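Local coordinates for 3-methylaspartate ammonia-lyase (Citrobacter amalonaticus, PDB 1KKO), which catalyses the reversible, magnesium-dependent anti elimination of ammonia from L-threo-3-methylaspartate to give mesaconate, at the interface of chains A and B. Numbering follows the deposited sequence. Chains: chain A/B, 3-methylaspartate ammonia-lyase.

The interface of chains A and B. Residues chain A 12-14, 363-365; chain B 187, 392-393, 396, 400.
A:Tyr12, near the end of strand 3-13, meets the amide of B:Asn400 from helix 392-409 in a polar, partly hydrated strand-to-helix patch of the two-fold interface that joins the homodimer of this enolase-superfamily TIM-barrel enzyme. The B:Asn400 amide reads both polar atoms of the A:Tyr12 backbone. B:Asn400 OD1 takes A:Tyr12 N at 3.1 Å on an in-plane lone pair. B:Asn400 ND2 gives to A:Tyr12 O at 2.9 Å, from above the plane of the A:Tyr12 carbonyl (38° out of it). This pairing fixes which way the amide is turned.

One helical turn earlier, B:Asn396 sends CG anti to its backbone N (chi1 -180°), which carries the amide across to the A:Ser14 hydroxyl. B:Asn396 ND2 donates to A:Ser14 OG at 2.7 Å, the hydroxyl lying somewhat off the amide plane, and water 3 links the same OG to B:Glu393 O. At the other amide end, B:Asn396 OD1 stands 3.1 Å from carboxylate OE1 of A:Glu365, with the two planes 88° apart. As modelled this sets two acceptors together, unfavourable unless the carboxylate is protonated or the amide is turned the other way; the coordinates decide neither. Water 2 touches both oxygens and pairs with B:Asn400 ND2.

The B:Lys187 side chain runs antiparallel to that of A:Tyr12, with B:Lys187 CB over the ring centre, 4.1 Å above its plane. The rest of the lysine is stretched out almost straight, and this brings B:Lys187 NZ to A:Ser13 O at 3.2 Å. B:Asp392 OD1 holds B:Lys187 NZ in a salt bridge of 2.9 Å from its own chain. Water 1 joins NZ, A:Ser13 O and B:Asp392 O. The patch centre lies about 16 Å from the catalytic base A:Lys331.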
# COMPACT_ATOMS: atom_id res chain seq x y z
N TYR A 12 -3.73 -1.43 11.83
CA TYR A 12 -2.47 -2.04 11.46
C TYR A 12 -1.70 -1.10 10.55
O TYR A 12 -2.27 -0.51 9.64
CB TYR A 12 -2.71 -3.37 10.74
CG TYR A 12 -3.19 -4.48 11.66
CD1 TYR A 12 -2.35 -5.03 12.60
CD2 TYR A 12 -4.48 -4.97 11.58
CE1 TYR A 12 -2.78 -6.02 13.43
CE2 TYR A 12 -4.92 -5.98 12.41
CZ TYR A 12 -4.06 -6.49 13.33
OH TYR A 12 -4.48 -7.49 14.17
N SER A 13 -0.41 -0.96 10.82
CA SER A 13 0.49 -0.24 9.94
C SER A 13 0.99 -1.20 8.85
O SER A 13 0.62 -2.38 8.83
CB SER A 13 1.64 0.38 10.71
OG SER A 13 2.39 -0.59 11.39
N SER A 14 1.82 -0.72 7.94
CA SER A 14 2.14 -1.48 6.75
C SER A 14 3.35 -2.39 6.84
O SER A 14 3.82 -2.89 5.83
CB SER A 14 2.28 -0.56 5.55
OG SER A 14 1.01 -0.10 5.12
N GLU A 363 4.92 2.49 8.52
CA GLU A 363 3.96 3.54 8.76
C GLU A 363 2.72 3.29 7.89
O GLU A 363 2.40 2.13 7.63
CB GLU A 363 4.57 4.94 8.70
CG GLU A 363 5.25 5.37 7.41
CD GLU A 363 5.90 6.73 7.60
OE1 GLU A 363 7.15 6.83 7.57
OE2 GLU A 363 5.15 7.70 7.78
N THR A 364 1.98 4.33 7.51
CA THR A 364 0.67 4.13 6.89
C THR A 364 0.47 4.93 5.63
O THR A 364 1.28 5.76 5.26
CB THR A 364 -0.48 4.49 7.84
OG1 THR A 364 -0.57 5.92 7.97
CG2 THR A 364 -0.27 3.94 9.23
N GLU A 365 -0.65 4.68 4.97
CA GLU A 365 -1.00 5.42 3.77
C GLU A 365 -1.24 6.88 4.10
O GLU A 365 -0.89 7.76 3.32
CB GLU A 365 -2.18 4.76 3.05
CG GLU A 365 -3.60 5.21 3.40
CD GLU A 365 -4.13 4.77 4.76
OE1 GLU A 365 -3.35 4.37 5.64
OE2 GLU A 365 -5.36 4.87 4.94
N LYS B 187 -1.55 -10.74 11.70
CA LYS B 187 -2.48 -9.62 11.62
C LYS B 187 -3.94 -10.05 11.70
O LYS B 187 -4.83 -9.28 11.37
CB LYS B 187 -2.16 -8.77 10.40
CG LYS B 187 -0.81 -8.08 10.57
CD LYS B 187 -0.42 -7.18 9.43
CE LYS B 187 0.78 -6.31 9.81
NZ LYS B 187 1.34 -5.54 8.67
N ASP B 392 0.45 -6.31 3.41
CA ASP B 392 0.44 -5.42 4.56
C ASP B 392 -0.20 -4.09 4.21
O ASP B 392 -0.97 -3.53 4.99
CB ASP B 392 1.87 -5.19 5.04
CG ASP B 392 2.54 -6.44 5.42
OD1 ASP B 392 2.07 -7.10 6.38
OD2 ASP B 392 3.54 -6.84 4.78
N GLU B 393 0.21 -3.55 3.07
CA GLU B 393 -0.25 -2.24 2.66
C GLU B 393 -1.75 -2.24 2.41
O GLU B 393 -2.46 -1.34 2.85
CB GLU B 393 0.50 -1.82 1.40
CG GLU B 393 2.00 -1.70 1.59
CD GLU B 393 2.80 -2.93 1.20
OE1 GLU B 393 3.89 -2.76 0.61
OE2 GLU B 393 2.36 -4.06 1.52
N ASN B 396 -3.63 -2.35 5.73
CA ASN B 396 -3.60 -1.02 6.32
C ASN B 396 -4.68 -0.13 5.67
O ASN B 396 -5.45 0.54 6.36
CB ASN B 396 -2.19 -0.48 6.12
CG ASN B 396 -1.96 0.89 6.67
OD1 ASN B 396 -2.88 1.66 7.00
ND2 ASN B 396 -0.68 1.22 6.76
N ASN B 400 -8.09 -0.20 8.10
CA ASN B 400 -8.10 1.04 8.87
C ASN B 400 -9.18 2.01 8.37
O ASN B 400 -9.80 2.70 9.18
CB ASN B 400 -6.75 1.73 8.90
CG ASN B 400 -5.68 0.89 9.54
OD1 ASN B 400 -5.92 -0.21 10.06
ND2 ASN B 400 -4.48 1.41 9.54
O HOH W 1 -0.99 -4.19 7.64
O HOH W 2 -4.39 4.08 8.14
O HOH W 3 -0.71 1.17 3.17